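Local coordinates for protein immunomodulatory active chitinase (Trichuris suis, PDB 6G9C) that probably binds and hydrolyses chitin as a secreted family 18 glycosidase, and displays immunomodulatory properties in inflammatory lung disease, at residues Q294-A299 and R304-I309; I354-I357 and N361-G364; E161-L166 and A201-P206. All blocks are in the same frame, centred on the assembly; numbering follows the deposited sequence. Where two conformers were deposited one is given.

Contact 1 of 3, residues Q294-A299 and R304-I309; sequences QGSSTA and REAGVI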
loop_
_atom_site.group_PDB
_atom_site.type_symbol
_atom_site.label_atom_id
_atom_site.label_comp_id
_atom_site.label_asym_id
_atom_site.label_seq_id
_atom_site.Cartn_x
_atom_site.Cartn_y
_atom_site.Cartn_z
ATOM N N GLN A 294 38.848 -2.135 -31.495
ATOM C CA GLN A 294 40.051 -2.100 -30.677
ATOM C C GLN A 294 39.748 -2.052 -29.187
ATOM O O GLN A 294 40.673 -2.125 -28.377
ATOM C CB GLN A 294 40.924 -0.906 -31.067
ATOM C CG GLN A 294 40.298 0.454 -30.819
ATOM C CD GLN A 294 41.267 1.586 -31.119
ATOM O OE1 GLN A 294 41.422 2.000 -32.270
ATOM N NE2 GLN A 294 41.937 2.079 -30.084
ATOM N N GLY A 295 38.482 -1.927 -28.811
ATOM C CA GLY A 295 38.104 -1.922 -27.415
ATOM C C GLY A 295 36.661 -1.485 -27.264
ATOM O O GLY A 295 35.921 -1.372 -28.242
ATOM N N SER A 296 36.279 -1.242 -26.015
ATOM C CA SER A 296 34.923 -0.811 -25.712
ATOM C C SER A 296 34.702 0.629 -26.167
ATOM O O SER A 296 35.648 1.390 -26.381
ATOM C CB SER A 296 34.675 -0.906 -24.217
ATOM O OG SER A 296 35.658 -0.139 -23.548
ATOM N N SER A 297 33.427 1.004 -26.301
ATOM C CA SER A 297 33.093 2.400 -26.540
ATOM C C SER A 297 33.427 3.241 -25.315
ATOM O O SER A 297 33.364 2.769 -24.178
ATOM C CB SER A 297 31.608 2.552 -26.858
ATOM O OG SER A 297 30.847 1.930 -25.838
ATOM N N THR A 298 33.769 4.507 -25.563
ATOM C CA THR A 298 34.036 5.452 -24.488
ATOM C C THR A 298 32.821 5.576 -23.573
ATOM O O THR A 298 31.678 5.577 -24.038
ATOM C CB THR A 298 34.379 6.823 -25.077
ATOM O OG1 THR A 298 35.406 6.682 -26.066
ATOM C CG2 THR A 298 34.864 7.768 -23.991
ATOM N N ALA A 299 33.071 5.690 -22.267
ATOM C CA ALA A 299 31.976 5.844 -21.312
ATOM C C ALA A 299 31.120 7.051 -21.677
ATOM O O ALA A 299 31.630 8.078 -22.137
ATOM C CB ALA A 299 32.527 5.994 -19.890
ATOM N N ARG A 304 28.249 6.314 -17.625
ATOM C CA ARG A 304 29.644 6.326 -17.175
ATOM C C ARG A 304 30.203 4.911 -17.041
ATOM O O ARG A 304 30.834 4.554 -16.045
ATOM C CB ARG A 304 29.792 7.082 -15.855
ATOM C CG ARG A 304 29.343 8.531 -15.890
ATOM C CD ARG A 304 28.869 8.928 -14.506
ATOM N NE ARG A 304 28.702 10.366 -14.337
ATOM C CZ ARG A 304 28.271 10.936 -13.215
ATOM N NH1 ARG A 304 27.965 10.184 -12.164
ATOM N NH2 ARG A 304 28.152 12.257 -13.141
ATOM N N GLU A 305 29.964 4.094 -18.060
ATOM C CA GLU A 305 30.482 2.732 -18.082
ATOM C C GLU A 305 30.875 2.399 -19.514
ATOM O O GLU A 305 30.005 2.239 -20.373
ATOM C CB GLU A 305 29.451 1.744 -17.553
ATOM C CG GLU A 305 29.947 0.312 -17.511
ATOM C CD GLU A 305 28.857 -0.663 -17.132
ATOM O OE1 GLU A 305 27.803 -0.212 -16.634
ATOM O OE2 GLU A 305 29.053 -1.879 -17.338
ATOM N N ALA A 306 32.174 2.311 -19.774
ATOM C CA ALA A 306 32.629 2.017 -21.124
ATOM C C ALA A 306 31.996 0.723 -21.628
ATOM O O ALA A 306 31.868 -0.259 -20.889
ATOM C CB ALA A 306 34.155 1.934 -21.165
ATOM N N GLY A 307 31.536 0.750 -22.876
ATOM C CA GLY A 307 30.913 -0.383 -23.513
ATOM C C GLY A 307 29.396 -0.402 -23.484
ATOM O O GLY A 307 28.806 -1.302 -24.093
ATOM N N VAL A 308 28.739 0.532 -22.786
ATOM C CA VAL A 308 27.283 0.551 -22.703
ATOM C C VAL A 308 26.780 1.973 -22.936
ATOM O O VAL A 308 27.503 2.956 -22.746
ATOM C CB VAL A 308 26.766 -0.007 -21.351
ATOM C CG1 VAL A 308 27.323 0.778 -20.191
ATOM C CG2 VAL A 308 25.249 -0.018 -21.300
ATOM N N ILE A 309 25.520 2.070 -23.367
ATOM C CA ILE A 309 24.859 3.346 -23.644
ATOM C C ILE A 309 23.379 3.142 -23.374
ATOM O O ILE A 309 22.852 2.040 -23.550
ATOM C CB ILE A 309 25.107 3.825 -25.097
ATOM C CG1 ILE A 309 24.575 5.259 -25.320
ATOM C CG2 ILE A 309 24.440 2.876 -26.108
ATOM C CD1 ILE A 309 25.125 5.940 -26.610
HETATM O O HOH W 1 30.099 3.396 -23.944
#
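S296, S297 and A299 press against the tight corner at A306 and G307, with small side chains on both sides. The A306 methyl lies along the flank of 294-299, its CB 3.2 Å from S297 O and 3.5 Å from S296 OG. A299 answers from the far end, resting its CB alongside the backbone rather than on another side chain, 3.7 Å from E305 N. The short alanine side chains let backbone lie close to backbone. A chi1 of 53° sets S297 OG between the backbone N and the carbonyl carbon, 3.3 Å from G307 CA. The same residue's carbonyl receives a weak, bent bond of 3.0 Å from G307 N to S297 O, with an N-H...O angle of 134°. A water sits beside it, 2.5 Å from S297 OG, with T298 O and V308 O both in reach as acceptors for its protons, so it lies between both pieces of chain. The corner is a type II beta turn from E305 to V308, with G307 at its third position, where positive phi (97°) suits glycine. It leads into strand 308-310, in the alpha+beta insertion characteristic of class II family 18 chitinases.

Contact 2 of 3, residues I354-I357 and N361-G364; sequences INWI and NYGG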
loop_
_atom_site.group_PDB
_atom_site.type_symbol
_atom_site.label_atom_id
_atom_site.label_comp_id
_atom_site.label_asym_id
_atom_site.label_seq_id
_atom_site.Cartn_x
_atom_site.Cartn_y
_atom_site.Cartn_z
ATOM N N ILE A 354 7.945 -6.973 -29.983
ATOM C CA ILE A 354 6.702 -7.112 -29.224
ATOM C C ILE A 354 5.580 -7.657 -30.103
ATOM O O ILE A 354 4.743 -8.447 -29.644
ATOM C CB ILE A 354 6.329 -5.766 -28.576
ATOM C CG1 ILE A 354 7.417 -5.365 -27.577
ATOM C CG2 ILE A 354 4.971 -5.848 -27.866
ATOM C CD1 ILE A 354 7.234 -3.993 -26.985
ATOM N N ASN A 355 5.519 -7.228 -31.370
ATOM C CA ASN A 355 4.555 -7.818 -32.294
ATOM C C ASN A 355 4.881 -9.282 -32.557
ATOM O O ASN A 355 3.974 -10.107 -32.723
ATOM C CB ASN A 355 4.526 -7.032 -33.606
ATOM C CG ASN A 355 3.695 -5.769 -33.513
ATOM O OD1 ASN A 355 2.552 -5.790 -33.054
ATOM N ND2 ASN A 355 4.265 -4.660 -33.953
ATOM N N TRP A 356 6.172 -9.625 -32.587
ATOM C CA TRP A 356 6.568 -11.024 -32.722
ATOM C C TRP A 356 6.118 -11.855 -31.515
ATOM O O TRP A 356 5.606 -12.969 -31.675
ATOM C CB TRP A 356 8.085 -11.111 -32.904
ATOM C CG TRP A 356 8.607 -12.511 -32.925
ATOM C CD1 TRP A 356 8.675 -13.347 -34.002
ATOM C CD2 TRP A 356 9.133 -13.243 -31.813
ATOM N NE1 TRP A 356 9.215 -14.555 -33.628
ATOM C CE2 TRP A 356 9.508 -14.516 -32.289
ATOM C CE3 TRP A 356 9.333 -12.942 -30.464
ATOM C CZ2 TRP A 356 10.064 -15.489 -31.463
ATOM C CZ3 TRP A 356 9.884 -13.916 -29.642
ATOM C CH2 TRP A 356 10.245 -15.169 -30.145
ATOM N N ILE A 357 6.313 -11.330 -30.298
ATOM C CA ILE A 357 5.849 -12.022 -29.089
ATOM C C ILE A 357 4.391 -12.429 -29.244
ATOM O O ILE A 357 3.999 -13.562 -28.932
ATOM C CB ILE A 357 6.038 -11.134 -27.846
ATOM C CG1 ILE A 357 7.512 -10.900 -27.537
ATOM C CG2 ILE A 357 5.348 -11.748 -26.617
ATOM C CD1 ILE A 357 7.690 -9.887 -26.411
ATOM N N ASN A 361 2.879 -16.202 -29.600
ATOM C CA ASN A 361 2.164 -16.506 -28.363
ATOM C C ASN A 361 3.117 -16.915 -27.243
ATOM O O ASN A 361 2.891 -17.894 -26.529
ATOM C CB ASN A 361 1.098 -17.580 -28.592
ATOM C CG ASN A 361 0.430 -17.449 -29.943
ATOM O OD1 ASN A 361 -0.383 -16.549 -30.163
ATOM N ND2 ASN A 361 0.785 -18.339 -30.866
ATOM N N TYR A 362 4.193 -16.148 -27.077
ATOM C CA TYR A 362 4.981 -16.298 -25.864
ATOM C C TYR A 362 4.252 -15.605 -24.713
ATOM O O TYR A 362 3.163 -15.052 -24.879
ATOM C CB TYR A 362 6.402 -15.778 -26.081
ATOM C CG TYR A 362 7.255 -16.794 -26.806
ATOM C CD1 TYR A 362 7.731 -17.919 -26.143
ATOM C CD2 TYR A 362 7.558 -16.649 -28.157
ATOM C CE1 TYR A 362 8.494 -18.869 -26.799
ATOM C CE2 TYR A 362 8.328 -17.598 -28.825
ATOM C CZ TYR A 362 8.792 -18.705 -28.133
ATOM O OH TYR A 362 9.555 -19.658 -28.773
ATOM N N GLY A 363 4.842 -15.656 -23.516
ATOM C CA GLY A 363 4.098 -15.284 -22.323
ATOM C C GLY A 363 3.978 -13.793 -22.103
ATOM O O GLY A 363 3.037 -13.332 -21.444
ATOM N N GLY A 364 4.917 -13.029 -22.628
ATOM C CA GLY A 364 4.880 -11.581 -22.517
ATOM C C GLY A 364 6.274 -11.015 -22.717
ATOM O O GLY A 364 7.122 -11.632 -23.371
#
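I357 and Y362 meet where helix 347-360 ends in a Schellman motif, just before the last strand of the TIM barrel. The hallmark bond runs back from Y362 N to I357 O, 3.2 Å long with an N-H...O angle of 149°, and so one carbonyl of the last turn is satisfied. N361, the C-prime residue, makes this reversal possible by taking a positive phi, a conformation asparagine tolerates better than most residues. I357 gives up the largest area. With CG1 beside the backbone N (chi1 -67°), both branches reach the chain beyond the reversal: CD1 lies 3.6 Å from G364 O, and CG2 lies 3.7 Å from the same G364 O. A branched aliphatic chain suits this buried place between the helix and the barrel wall, where it also touches I270. Y362 sends its CB toward the helix, 4.2 Å from I357 CG2, and its ring on to W356. Helix 251-261 packs on both aromatics through S255. The rings are inclined by 28° but slid well apart, their centroids 5.2 Å distant, so there is little overlap. They meet chiefly at one corner, where W356 CH2 comes within 3.4 Å of Y362 CE2.

Contact 3 of 3, residues E161-L166 and A201-P206; sequences ENYLLL and AGYDVP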
loop_
_atom_site.group_PDB
_atom_site.type_symbol
_atom_site.label_atom_id
_atom_site.label_comp_id
_atom_site.label_asym_id
_atom_site.label_seq_id
_atom_site.Cartn_x
_atom_site.Cartn_y
_atom_site.Cartn_z
ATOM N N GLU A 161 21.229 -29.605 -9.701
ATOM C CA GLU A 161 20.327 -30.197 -8.753
ATOM C C GLU A 161 20.078 -29.270 -7.584
ATOM O O GLU A 161 19.008 -29.164 -7.135
ATOM C CB GLU A 161 20.816 -31.589 -8.333
ATOM C CG GLU A 161 20.466 -32.662 -9.362
ATOM C CD GLU A 161 21.302 -33.971 -9.266
ATOM O OE1 GLU A 161 21.958 -34.234 -8.235
ATOM O OE2 GLU A 161 21.286 -34.754 -10.217
ATOM N N ASN A 162 21.071 -28.609 -7.092
ATOM C CA ASN A 162 20.855 -27.677 -5.984
ATOM C C ASN A 162 19.923 -26.543 -6.383
ATOM O O ASN A 162 19.081 -26.104 -5.586
ATOM C CB ASN A 162 22.200 -27.134 -5.518
ATOM C CG ASN A 162 23.106 -28.231 -4.989
ATOM O OD1 ASN A 162 22.626 -29.249 -4.482
ATOM N ND2 ASN A 162 24.415 -28.030 -5.093
ATOM N N TYR A 163 20.060 -26.057 -7.615
ATOM C CA TYR A 163 19.220 -24.947 -8.065
ATOM C C TYR A 163 17.747 -25.345 -8.069
ATOM O O TYR A 163 16.877 -24.572 -7.642
ATOM C CB TYR A 163 19.663 -24.502 -9.453
ATOM C CG TYR A 163 18.893 -23.318 -9.992
ATOM C CD1 TYR A 163 19.275 -22.020 -9.687
ATOM C CD2 TYR A 163 17.789 -23.503 -10.816
ATOM C CE1 TYR A 163 18.575 -20.924 -10.194
ATOM C CE2 TYR A 163 17.087 -22.417 -11.324
ATOM C CZ TYR A 163 17.480 -21.138 -11.007
ATOM O OH TYR A 163 16.765 -20.076 -11.520
ATOM N N LEU A 164 17.452 -26.556 -8.546
ATOM C CA LEU A 164 16.078 -27.042 -8.558
ATOM C C LEU A 164 15.546 -27.225 -7.142
ATOM O O LEU A 164 14.398 -26.868 -6.848
ATOM C CB LEU A 164 16.001 -28.357 -9.333
ATOM C CG LEU A 164 14.649 -29.075 -9.265
ATOM C CD1 LEU A 164 13.587 -28.207 -9.914
ATOM C CD2 LEU A 164 14.694 -30.466 -9.884
ATOM N N LEU A 165 16.367 -27.792 -6.252
ATOM C CA LEU A 165 15.968 -27.936 -4.855
ATOM C C LEU A 165 15.676 -26.575 -4.230
ATOM O O LEU A 165 14.649 -26.387 -3.566
ATOM C CB LEU A 165 17.056 -28.663 -4.073
ATOM C CG LEU A 165 17.125 -30.181 -4.275
ATOM C CD1 LEU A 165 18.462 -30.734 -3.788
ATOM C CD2 LEU A 165 15.949 -30.906 -3.609
ATOM N N LEU A 166 16.575 -25.611 -4.436
ATOM C CA LEU A 166 16.328 -24.256 -3.950
ATOM C C LEU A 166 14.971 -23.733 -4.427
ATOM O O LEU A 166 14.172 -23.220 -3.629
ATOM C CB LEU A 166 17.461 -23.331 -4.400
ATOM C CG LEU A 166 17.292 -21.836 -4.116
ATOM C CD1 LEU A 166 17.251 -21.573 -2.626
ATOM C CD2 LEU A 166 18.422 -21.059 -4.760
ATOM N N ALA A 201 23.268 -26.950 -19.112
ATOM C CA ALA A 201 24.116 -27.332 -17.994
ATOM C C ALA A 201 23.439 -27.079 -16.653
ATOM O O ALA A 201 23.598 -27.872 -15.716
ATOM C CB ALA A 201 25.438 -26.574 -18.066
ATOM N N GLY A 202 22.675 -25.988 -16.542
ATOM C CA GLY A 202 22.297 -25.481 -15.235
ATOM C C GLY A 202 20.845 -25.609 -14.816
ATOM O O GLY A 202 20.538 -25.501 -13.623
ATOM N N TYR A 203 19.941 -25.850 -15.763
ATOM C CA TYR A 203 18.507 -25.738 -15.519
ATOM C C TYR A 203 17.790 -27.030 -15.877
ATOM O O TYR A 203 17.830 -27.463 -17.034
ATOM C CB TYR A 203 17.903 -24.607 -16.337
ATOM C CG TYR A 203 18.479 -23.227 -16.109
ATOM C CD1 TYR A 203 19.609 -22.796 -16.801
ATOM C CD2 TYR A 203 17.860 -22.335 -15.235
ATOM C CE1 TYR A 203 20.118 -21.514 -16.616
ATOM C CE2 TYR A 203 18.353 -21.054 -15.052
ATOM C CZ TYR A 203 19.481 -20.642 -15.746
ATOM O OH TYR A 203 19.973 -19.364 -15.557
ATOM N N ASP A 204 17.099 -27.616 -14.898
ATOM C CA ASP A 204 16.177 -28.727 -15.142
ATOM C C ASP A 204 14.860 -28.096 -15.579
ATOM O O ASP A 204 14.015 -27.730 -14.753
ATOM C CB ASP A 204 16.022 -29.587 -13.885
ATOM C CG ASP A 204 15.230 -30.867 -14.129
ATOM O OD1 ASP A 204 14.295 -30.842 -14.959
ATOM O OD2 ASP A 204 15.532 -31.898 -13.480
ATOM N N VAL A 205 14.683 -27.947 -16.890
ATOM C CA VAL A 205 13.638 -27.062 -17.408
ATOM C C VAL A 205 12.236 -27.591 -17.098
ATOM O O VAL A 205 11.404 -26.808 -16.613
ATOM C CB VAL A 205 13.822 -26.797 -18.913
ATOM C CG1 VAL A 205 12.661 -25.974 -19.455
ATOM C CG2 VAL A 205 15.134 -26.058 -19.154
ATOM N N PRO A 206 11.915 -28.875 -17.329
ATOM C CA PRO A 206 10.549 -29.326 -17.000
ATOM C C PRO A 206 10.232 -29.271 -15.516
ATOM O O PRO A 206 9.092 -28.967 -15.143
ATOM C CB PRO A 206 10.511 -30.764 -17.539
ATOM C CG PRO A 206 11.601 -30.818 -18.550
ATOM C CD PRO A 206 12.676 -29.951 -18.003
#
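Y163 and Y203 form a T-shaped aromatic pair between helix 160-181, on the outside of the TIM barrel, and the junction of helices 196-202 and 205-211. Y163 starts with its CB 4.4 Å from G202 O, at the end of helix 196-202. Its CG stands anti to the backbone N (chi1 -178°), carrying the ring across toward the junction. Along the rim, CE2 of Y163 reaches Y203 CD2 at 4.0 Å. Next, Y163 CZ lies 4.1 Å from Y203 CE2, and at the tip Y163 OH is 4.0 Å from that same Y203 CE2. Overall the edge of Y203 is turned to the face of Y163, with planes at 75° and centroids 5.5 Å apart. An aromatic ring suits both buried places, offering a broad apolar surface to the other; at Y203 the hydroxyl is useful too, since Y203 OH is hydrogen-bonded to S193 N of the barrel strand 187-193. The next residue on each side makes a second contact: L164 meets D204, the N-cap of helix 205-211. The aspartate divides its carboxylate: OD1 makes a weak bond to A207 N, while D204 OD2 lies 4.0 Å from L164 CD2.

How the contacts relate
Contacts 2 and 3 are buried and belong to the barrel itself, whereas contact 1 lies partly open at the insertion, about 31 and 35 Å from them between centres. The chemistry follows: contact 1 relies on serines, backbone groups, methyls and a water, while the barrel contacts rely mainly on aromatic and aliphatic side chains, with one helix-ending backbone bond in contact 2 and none between the segments of contact 3. Each of those two has a pair of rings, barely overlapping in contact 2 and edge-to-face in contact 3. Helix 251-261 touches both pairs, through S255 in contact 2 and W258 in contact 3. Strand 268-281 similarly links contacts 1 and 2, bonding to the backbone of each.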